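Local coordinates for protein esterase Rv0045c (Mycobacterium tuberculosis, PDB 6WYN) that hydrolyses carboxylic esters, preferring short, straight-chain alkyl esters, and probably takes part in ester or lipid metabolism, although its physiological substrate is unknown, at residues Phe208-Phe211 with Gln212-Leu215; His224-Val227 with Lys228-Arg231; Asn127-Pro130 with Gln131-Ser134; Asn94-Thr97 with Trp98-Val101. All coordinates share one frame; numbering follows the deposited sequence.

Interaction 1: Phe208-Phe211 with Gln212-Leu215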
loop_
_atom_site.group_PDB
_atom_site.type_symbol
_atom_site.label_atom_id
_atom_site.label_comp_id
_atom_site.label_asym_id
_atom_site.label_seq_id
_atom_site.Cartn_x
_atom_site.Cartn_y
_atom_site.Cartn_z
ATOM N N PHE A 208 -4.319 -19.557 13.734
ATOM C CA PHE A 208 -5.496 -18.960 14.403
ATOM C C PHE A 208 -6.633 -19.958 14.339
ATOM O O PHE A 208 -6.900 -20.561 13.300
ATOM C CB PHE A 208 -5.898 -17.621 13.771
ATOM C CG PHE A 208 -4.957 -16.468 14.021
ATOM C CD1 PHE A 208 -5.091 -15.676 15.156
ATOM C CD2 PHE A 208 -3.943 -16.165 13.122
ATOM C CE1 PHE A 208 -4.229 -14.609 15.384
ATOM C CE2 PHE A 208 -3.076 -15.102 13.351
ATOM C CZ PHE A 208 -3.235 -14.312 14.474
ATOM N N PRO A 209 -7.327 -20.186 15.464
ATOM C CA PRO A 209 -8.374 -21.198 15.491
ATOM C C PRO A 209 -9.493 -20.886 14.493
ATOM O O PRO A 209 -10.175 -21.789 14.066
ATOM C CB PRO A 209 -8.887 -21.123 16.934
ATOM C CG PRO A 209 -8.493 -19.731 17.397
ATOM C CD PRO A 209 -7.153 -19.487 16.743
ATOM N N SER A 210 -9.704 -19.606 14.190
ATOM C CA SER A 210 -10.864 -19.171 13.391
ATOM C C SER A 210 -10.514 -17.897 12.626
ATOM O O SER A 210 -9.495 -17.242 12.961
ATOM C CB SER A 210 -12.068 -18.981 14.267
ATOM O OG SER A 210 -11.850 -17.914 15.171
ATOM N N PHE A 211 -11.352 -17.586 11.644
ATOM C CA PHE A 211 -11.398 -16.272 10.970
ATOM C C PHE A 211 -11.692 -15.212 12.042
ATOM O O PHE A 211 -10.943 -14.236 12.090
ATOM C CB PHE A 211 -12.430 -16.290 9.835
ATOM C CG PHE A 211 -12.595 -14.965 9.140
ATOM C CD1 PHE A 211 -11.749 -14.587 8.113
ATOM C CD2 PHE A 211 -13.601 -14.092 9.513
ATOM C CE1 PHE A 211 -11.900 -13.357 7.483
ATOM C CE2 PHE A 211 -13.752 -12.863 8.884
ATOM C CZ PHE A 211 -12.908 -12.504 7.864
ATOM N N GLN A 212 -12.706 -15.441 12.896
ATOM C CA GLN A 212 -13.196 -14.463 13.903
ATOM C C GLN A 212 -12.039 -13.976 14.781
ATOM O O GLN A 212 -11.993 -12.802 15.068
ATOM C CB GLN A 212 -14.316 -15.065 14.752
ATOM C CG GLN A 212 -14.918 -14.081 15.757
ATOM C CD GLN A 212 -15.557 -12.905 15.060
ATOM O OE1 GLN A 212 -16.293 -13.070 14.092
ATOM N NE2 GLN A 212 -15.269 -11.700 15.526
ATOM N N ALA A 213 -11.105 -14.845 15.153
ATOM C CA ALA A 213 -9.937 -14.526 16.008
ATOM C C ALA A 213 -8.987 -13.524 15.325
ATOM O O ALA A 213 -8.323 -12.680 16.012
ATOM C CB ALA A 213 -9.202 -15.808 16.317
ATOM N N MET A 214 -8.863 -13.610 14.005
ATOM C CA MET A 214 -8.068 -12.598 13.265
ATOM C C MET A 214 -8.862 -11.289 13.222
ATOM O O MET A 214 -8.285 -10.220 13.482
ATOM C CB MET A 214 -7.758 -13.132 11.865
ATOM C CG MET A 214 -7.007 -14.463 11.929
ATOM S SD MET A 214 -6.472 -14.942 10.282
ATOM C CE MET A 214 -4.763 -14.435 10.330
ATOM N N LEU A 215 -10.174 -11.397 13.000
ATOM C CA LEU A 215 -11.099 -10.246 13.001
ATOM C C LEU A 215 -11.103 -9.567 14.388
ATOM O O LEU A 215 -11.040 -8.344 14.404
ATOM C CB LEU A 215 -12.471 -10.730 12.551
ATOM C CG LEU A 215 -13.522 -9.636 12.438
ATOM C CD1 LEU A 215 -13.071 -8.497 11.550
ATOM C CD2 LEU A 215 -14.828 -10.210 11.950
#
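M214 lies over one face of the F208 ring, the two side chains crossing at about a right angle where the chain turns into helix 211-221, probably part of the inserted cap domain. Its CG sits 3.8 Å from the centroid of the F208 ring, displaced toward the rim, which makes a CH-pi contact. Beyond it the thioether approaches more obliquely, with SD 4.7 Å from the same centroid, a Met-aromatic contact. The bend at the last torsion of M214 (chi3 100°) brings the methyl back to the ring, so that CE rests 3.4 Å from F208 CD2. W248 meets the F208 ring as well, and R206 adds a cation-pi contact.

The start of the helix is closed by S210 at the N-cap. Its OG, placed between the backbone N and the carbonyl carbon (chi1 65°), accepts from A213 N at 3.2 Å. The first regular helical bond follows, from L215 N to F211 O at 3.1 Å; M214 N adds a weak bond to the same oxygen. F211 CE2 reaches L215 CD2 at 4.2 Å, and the F211 ring meets W246 edge-to-face.

The chemistry is thus divided: a hydroxyl takes up an amide of the first turn that has no earlier helical carbonyl to bind, S210 O stays buried without a polar partner, and the polarisable sulfur and its neighbouring carbons hold the aromatic ring by dispersion.

Interaction 2: His224-Val227 with Lys228-Arg231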
loop_
_atom_site.group_PDB
_atom_site.type_symbol
_atom_site.label_atom_id
_atom_site.label_comp_id
_atom_site.label_asym_id
_atom_site.label_seq_id
_atom_site.Cartn_x
_atom_site.Cartn_y
_atom_site.Cartn_z
ATOM N N HIS A 224 -13.497 1.556 16.354
ATOM C CA HIS A 224 -14.402 2.604 15.850
ATOM C C HIS A 224 -14.765 2.396 14.377
ATOM O O HIS A 224 -15.698 3.070 13.923
ATOM C CB HIS A 224 -13.768 3.971 16.064
ATOM C CG HIS A 224 -12.491 4.148 15.302
ATOM N ND1 HIS A 224 -11.331 3.503 15.669
ATOM C CD2 HIS A 224 -12.231 4.799 14.136
ATOM C CE1 HIS A 224 -10.356 3.829 14.818
ATOM N NE2 HIS A 224 -10.902 4.596 13.831
ATOM N N ARG A 225 -14.042 1.541 13.651
ATOM C CA ARG A 225 -14.223 1.328 12.192
ATOM C C ARG A 225 -15.319 0.273 11.962
ATOM O O ARG A 225 -15.381 -0.734 12.671
ATOM C CB ARG A 225 -12.902 0.886 11.543
ATOM C CG ARG A 225 -11.903 2.017 11.269
ATOM C CD ARG A 225 -11.844 2.579 9.844
ATOM N NE ARG A 225 -11.955 1.618 8.729
ATOM C CZ ARG A 225 -11.066 0.666 8.437
ATOM N NH1 ARG A 225 -9.951 0.554 9.141
ATOM N NH2 ARG A 225 -11.293 -0.193 7.439
ATOM N N ASP A 226 -16.130 0.511 10.966
ATOM C CA ASP A 226 -17.227 -0.384 10.525
ATOM C C ASP A 226 -16.683 -1.801 10.361
ATOM O O ASP A 226 -15.695 -2.001 9.623
ATOM C CB ASP A 226 -17.870 0.184 9.264
ATOM C CG ASP A 226 -18.938 -0.777 8.777
ATOM O OD1 ASP A 226 -18.566 -1.763 8.053
ATOM O OD2 ASP A 226 -20.100 -0.589 9.163
ATOM N N VAL A 227 -17.275 -2.761 11.053
ATOM C CA VAL A 227 -16.754 -4.139 11.109
ATOM C C VAL A 227 -16.980 -4.841 9.758
ATOM O O VAL A 227 -16.291 -5.790 9.512
ATOM C CB VAL A 227 -17.361 -4.897 12.292
ATOM C CG1 VAL A 227 -18.864 -5.075 12.126
ATOM C CG2 VAL A 227 -16.704 -6.226 12.497
ATOM N N LYS A 228 -17.857 -4.392 8.879
ATOM C CA LYS A 228 -17.968 -5.073 7.561
ATOM C C LYS A 228 -16.734 -4.660 6.734
ATOM O O LYS A 228 -16.138 -5.552 6.118
ATOM C CB LYS A 228 -19.313 -4.765 6.910
ATOM C CG LYS A 228 -19.599 -5.496 5.600
ATOM C CD LYS A 228 -20.981 -5.197 4.966
ATOM C CE LYS A 228 -20.959 -3.995 4.048
ATOM N NZ LYS A 228 -22.059 -4.049 3.056
ATOM N N SER A 229 -16.291 -3.398 6.817
ATOM C CA SER A 229 -15.021 -2.955 6.182
ATOM C C SER A 229 -13.841 -3.723 6.784
ATOM O O SER A 229 -13.008 -4.217 6.005
ATOM C CB SER A 229 -14.832 -1.480 6.287
ATOM O OG SER A 229 -15.851 -0.830 5.558
ATOM N N LEU A 230 -13.782 -3.863 8.116
ATOM C CA LEU A 230 -12.663 -4.610 8.754
ATOM C C LEU A 230 -12.648 -6.081 8.306
ATOM O O LEU A 230 -11.540 -6.607 8.037
ATOM C CB LEU A 230 -12.761 -4.513 10.275
ATOM C CG LEU A 230 -12.589 -3.113 10.867
ATOM C CD1 LEU A 230 -12.688 -3.162 12.400
ATOM C CD2 LEU A 230 -11.266 -2.470 10.426
ATOM N N ARG A 231 -13.815 -6.719 8.276
ATOM C CA ARG A 231 -13.999 -8.142 7.867
ATOM C C ARG A 231 -13.471 -8.320 6.428
ATOM O O ARG A 231 -12.804 -9.321 6.139
ATOM C CB ARG A 231 -15.492 -8.475 7.993
ATOM C CG ARG A 231 -15.876 -9.886 7.580
ATOM C CD ARG A 231 -17.348 -10.248 7.797
ATOM N NE ARG A 231 -17.781 -10.018 9.183
ATOM C CZ ARG A 231 -17.687 -10.892 10.208
ATOM N NH1 ARG A 231 -17.178 -12.108 10.031
ATOM N NH2 ARG A 231 -18.119 -10.538 11.419
#
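D226 OD1 is gripped by two backbone amides at once, those of K228 and S229, an aspartate N-cap at the start of helix 227-237, which probably belongs to the inserted cap domain. The bond from S229 N is 3.1 Å long to D226 OD1 and fairly straight at 158°, and it uses the anti lone pair, the one away from the other carboxylate oxygen. K228 N is closer, 2.8 Å from D226 OD1, but its N-H points off the line, and the bond is weak. With CG anti to the backbone N (chi1 177°), the carboxylate of D226 is swung forward over the first turn.

Behind the cap the regular helical bonds begin: L230 N donates to D226 O at 3.1 Å, and R231 N to V227 O at 2.9 Å.

R225 folds back on the helix. Bends at chi2 and chi3 lay its guanidinium against L230, whose CD2 stands over one face near the rim, 3.5 Å from R225 NH1. The other methyl of L230, CD1, packs at R225 CB and the R225 carbonyl, so the leucine fills the angle between the arginine's backbone and its planar end. S229 CB comes near R225 NH2 obliquely. L230 also touches T218 of helix 211-221.

A negative charge set at the positive end of the helix dipole would probably be stabilised there, and the flat face of the arginine, which cannot donate hydrogen bonds, is spent on a methyl group while its NH1 also faces D315 in a long, weak ion pair.

Interaction 3: Asn127-Pro130 with Gln131-Ser134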
loop_
_atom_site.group_PDB
_atom_site.type_symbol
_atom_site.label_atom_id
_atom_site.label_comp_id
_atom_site.label_asym_id
_atom_site.label_seq_id
_atom_site.Cartn_x
_atom_site.Cartn_y
_atom_site.Cartn_z
ATOM N N ASN A 127 13.262 -9.412 4.491
ATOM C CA ASN A 127 13.646 -8.024 4.162
ATOM C C ASN A 127 12.848 -7.375 3.002
ATOM O O ASN A 127 13.194 -7.467 1.808
ATOM C CB ASN A 127 15.142 -7.903 3.841
ATOM C CG ASN A 127 15.596 -6.461 3.992
ATOM O OD1 ASN A 127 14.996 -5.602 3.349
ATOM N ND2 ASN A 127 16.594 -6.175 4.841
ATOM N N TYR A 128 11.982 -6.457 3.388
ATOM C CA TYR A 128 11.063 -5.782 2.458
ATOM C C TYR A 128 11.385 -4.288 2.448
ATOM O O TYR A 128 10.454 -3.465 2.532
ATOM C CB TYR A 128 9.683 -6.224 2.910
ATOM C CG TYR A 128 9.578 -7.719 2.985
ATOM C CD1 TYR A 128 9.734 -8.477 1.849
ATOM C CD2 TYR A 128 9.326 -8.383 4.178
ATOM C CE1 TYR A 128 9.631 -9.859 1.881
ATOM C CE2 TYR A 128 9.190 -9.768 4.222
ATOM C CZ TYR A 128 9.356 -10.508 3.059
ATOM O OH TYR A 128 9.303 -11.879 3.043
ATOM N N SER A 129 12.674 -3.966 2.296
ATOM C CA SER A 129 13.195 -2.580 2.257
ATOM C C SER A 129 12.588 -1.981 1.022
ATOM O O SER A 129 12.411 -2.697 0.032
ATOM C CB SER A 129 14.745 -2.445 2.231
ATOM O OG SER A 129 15.263 -2.621 0.893
ATOM N N PRO A 130 12.342 -0.647 1.022
ATOM C CA PRO A 130 11.946 0.051 -0.188
ATOM C C PRO A 130 12.913 -0.208 -1.342
ATOM O O PRO A 130 12.483 -0.303 -2.466
ATOM C CB PRO A 130 11.998 1.534 0.223
ATOM C CG PRO A 130 11.761 1.516 1.714
ATOM C CD PRO A 130 12.399 0.240 2.199
ATOM N N GLN A 131 14.226 -0.207 -1.062
ATOM C CA GLN A 131 15.276 -0.390 -2.094
ATOM C C GLN A 131 15.172 -1.775 -2.781
ATOM O O GLN A 131 15.338 -1.814 -4.027
ATOM C CB GLN A 131 16.644 -0.218 -1.431
ATOM C CG GLN A 131 16.948 1.239 -1.040
ATOM C CD GLN A 131 16.452 1.934 0.230
ATOM O OE1 GLN A 131 15.659 1.444 1.079
ATOM N NE2 GLN A 131 16.966 3.165 0.356
ATOM N N LEU A 132 15.052 -2.829 -1.992
ATOM C CA LEU A 132 14.903 -4.263 -2.426
ATOM C C LEU A 132 13.549 -4.402 -3.195
ATOM O O LEU A 132 13.512 -4.932 -4.343
ATOM C CB LEU A 132 15.008 -5.168 -1.177
ATOM C CG LEU A 132 16.442 -5.294 -0.589
ATOM C CD1 LEU A 132 16.581 -6.055 0.771
ATOM C CD2 LEU A 132 17.361 -5.907 -1.631
ATOM N N ASN A 133 12.481 -3.826 -2.644
ATOM C CA ASN A 133 11.114 -3.851 -3.244
ATOM C C ASN A 133 11.181 -3.247 -4.616
ATOM O O ASN A 133 10.693 -3.878 -5.569
ATOM C CB ASN A 133 10.061 -3.077 -2.461
ATOM C CG ASN A 133 9.792 -3.708 -1.151
ATOM O OD1 ASN A 133 10.191 -4.848 -0.918
ATOM N ND2 ASN A 133 9.165 -2.959 -0.259
ATOM N N SER A 134 11.826 -2.086 -4.722
ATOM C CA SER A 134 12.003 -1.353 -5.988
ATOM C C SER A 134 12.798 -2.192 -7.007
ATOM O O SER A 134 12.477 -2.167 -8.178
ATOM C CB SER A 134 12.666 -0.044 -5.704
ATOM O OG SER A 134 12.611 0.800 -6.850
HETATM O O HOH W 1 12.098 -7.020 -1.256
#
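The S129 hydroxyl caps L132 N at the start of helix 130-144 of the alpha/beta-hydrolase fold, behind an Asx turn. S129 OG accepts from L132 N at 2.9 Å in a nearly straight bond (169°). The hydroxyl also lies 3.3 Å from L132 CG, so the leucine stem packs against the capping atom. Alongside it, S129 O takes N133 N at 2.9 Å, and P130 O receives S134 N.

The next layer positions this serine. N127 OD1 accepts from S129 N at 3.0 Å, closing the Asx turn, with CG of N127 anti to the backbone N (chi1 -160°). The N127 side chain crosses that of L132 at about a right angle, its OD1 3.1 Å from L132 CD1. N133 reaches back over the turn: its ND2 makes a weak bond to Y128 O, and another weak one to T160 OG1.

Further out, Y128 is tied at its hydroxyl to D251 OD2 and R123 N. P130 and S134 pack on helix 156-167, which follows S155, the inferred nucleophile; the P130 side chain is about 9 Å from that of S155. Finally, a water ties the loop to the first turn by donating to both N127 O, at 3.3 Å, and N133 OD1, at 2.9 Å.

Interaction 4: Asn94-Thr97 with Trp98-Val101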
loop_
_atom_site.group_PDB
_atom_site.type_symbol
_atom_site.label_atom_id
_atom_site.label_comp_id
_atom_site.label_asym_id
_atom_site.label_seq_id
_atom_site.Cartn_x
_atom_site.Cartn_y
_atom_site.Cartn_z
ATOM N N ASN A 94 -2.104 -5.603 1.509
ATOM C CA ASN A 94 -1.981 -6.207 0.179
ATOM C C ASN A 94 -2.684 -5.290 -0.806
ATOM O O ASN A 94 -3.271 -4.275 -0.384
ATOM C CB ASN A 94 -2.516 -7.642 0.146
ATOM C CG ASN A 94 -4.003 -7.693 0.351
ATOM O OD1 ASN A 94 -4.763 -7.637 -0.632
ATOM N ND2 ASN A 94 -4.411 -7.783 1.612
ATOM N N ALA A 95 -2.608 -5.645 -2.073
ATOM C CA ALA A 95 -3.184 -4.881 -3.189
ATOM C C ALA A 95 -4.669 -4.532 -2.971
ATOM O O ALA A 95 -5.118 -3.523 -3.528
ATOM C CB ALA A 95 -2.982 -5.660 -4.454
ATOM N N HIS A 96 -5.425 -5.400 -2.299
ATOM C CA HIS A 96 -6.885 -5.222 -2.124
ATOM C C HIS A 96 -7.174 -3.980 -1.264
ATOM O O HIS A 96 -8.330 -3.506 -1.313
ATOM C CB HIS A 96 -7.550 -6.445 -1.491
ATOM C CG HIS A 96 -7.838 -7.551 -2.450
ATOM N ND1 HIS A 96 -8.909 -7.504 -3.296
ATOM C CD2 HIS A 96 -7.212 -8.738 -2.676
ATOM C CE1 HIS A 96 -8.958 -8.620 -4.010
ATOM N NE2 HIS A 96 -7.920 -9.384 -3.655
ATOM N N THR A 97 -6.183 -3.453 -0.528
ATOM C CA THR A 97 -6.357 -2.207 0.267
ATOM C C THR A 97 -6.868 -1.126 -0.686
ATOM O O THR A 97 -7.576 -0.205 -0.250
ATOM C CB THR A 97 -5.064 -1.771 0.985
ATOM O OG1 THR A 97 -5.370 -0.799 1.990
ATOM C CG2 THR A 97 -4.057 -1.147 0.056
ATOM N N TRP A 98 -6.513 -1.201 -1.954
ATOM C CA TRP A 98 -6.880 -0.143 -2.922
ATOM C C TRP A 98 -8.239 -0.348 -3.598
ATOM O O TRP A 98 -8.592 0.533 -4.377
ATOM C CB TRP A 98 -5.801 0.015 -3.960
ATOM C CG TRP A 98 -4.477 0.328 -3.394
ATOM C CD1 TRP A 98 -3.400 -0.505 -3.261
ATOM C CD2 TRP A 98 -4.104 1.589 -2.840
ATOM N NE1 TRP A 98 -2.340 0.193 -2.758
ATOM C CE2 TRP A 98 -2.757 1.461 -2.432
ATOM C CE3 TRP A 98 -4.769 2.805 -2.667
ATOM C CZ2 TRP A 98 -2.070 2.513 -1.840
ATOM C CZ3 TRP A 98 -4.090 3.834 -2.069
ATOM C CH2 TRP A 98 -2.741 3.708 -1.729
ATOM N N ASP A 99 -8.951 -1.445 -3.355
ATOM C CA ASP A 99 -10.175 -1.808 -4.127
ATOM C C ASP A 99 -11.153 -0.611 -4.172
ATOM O O ASP A 99 -11.686 -0.283 -5.239
ATOM C CB ASP A 99 -10.836 -3.051 -3.539
ATOM C CG ASP A 99 -10.076 -4.357 -3.724
ATOM O OD1 ASP A 99 -8.993 -4.346 -4.414
ATOM O OD2 ASP A 99 -10.565 -5.377 -3.147
ATOM N N THR A 100 -11.421 -0.003 -3.027
ATOM C CA THR A 100 -12.465 1.043 -2.927
ATOM C C THR A 100 -11.995 2.212 -3.738
ATOM O O THR A 100 -12.768 2.696 -4.577
ATOM C CB THR A 100 -12.836 1.381 -1.482
ATOM O OG1 THR A 100 -13.418 0.228 -0.880
ATOM C CG2 THR A 100 -13.807 2.548 -1.431
ATOM N N VAL A 101 -10.756 2.650 -3.524
ATOM C CA VAL A 101 -10.213 3.805 -4.269
ATOM C C VAL A 101 -10.263 3.512 -5.780
ATOM O O VAL A 101 -10.599 4.396 -6.575
ATOM C CB VAL A 101 -8.804 4.165 -3.759
ATOM C CG1 VAL A 101 -8.049 5.053 -4.709
ATOM C CG2 VAL A 101 -8.847 4.797 -2.379
HETATM O O HOH W 2 -6.795 -3.310 -5.702
HETATM O O HOH W 3 -10.507 -1.318 -0.408
HETATM O O HOH W 4 -9.279 1.785 -1.005
#
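The backbone from A95 to T97 turns in helical fashion ahead of helix 99-105, with W98 N bonded to A95 O at 3.1 Å and D99 N to H96 O at 3.0 Å. This lead-in begins with an Asx turn, in which N94 OD1 accepts from H96 N, and it follows strand 85-88 in the alpha/beta-hydrolase fold.

Among the side chains, H96 and D99 are joined by a His-carboxylate hydrogen bond. H96 ND1 donates to D99 OD2 at 2.7 Å, almost straight (168°). D99 OD2 offers its syn lone pair and lies almost in the imidazole plane, while the carboxylate plane is turned 79° from the ring. The other ring nitrogen, NE2, bonds to E45, and H236 stacks on the imidazole, so the ring is held at both nitrogens and over a face. Two carboxylates on one imidazole would probably favour its protonated form.

T97 and W98 lie side by side. The methyl CG2 of T97 sits over the five-membered ring of the indole, 3.5 Å from its centroid, a CH-pi contact. The first torsion of T97 (chi1 -165°) leaves CG2 between the backbone N and the carbonyl carbon, against the indole, and OG1 anti to the N, where it bonds to Q313 NE2. F87 and L320 also pack on W98, whose side chain is about 9 Å from that of S155, the inferred nucleophile.

Water completes the turn: one molecule donates to A95 O and to D99 OD1, each at 2.8 Å.

In the fold
Each contact lies at the start of a helix, at different depths of the fold. Interactions 1 and 2 open the consecutive helices 211-221 and 227-237 and touch: L215 CD2 packs 3.4 Å from R231 NH2, and F211 CZ 3.6 Å from R231 O. Interaction 4, nearest the chain's centre, comes within about 7 Å of interaction 2 at the nearest atoms. Interaction 3 lies across the chain's centre from interaction 2, their centres about 30 Å apart. Around the inferred catalytic residues, interactions 3 and 4 approach S155, the P130 and W98 side chains each about 9 Å from its own, while the R225 side chain is about 10 Å from that of H310; interaction 1 stays remote.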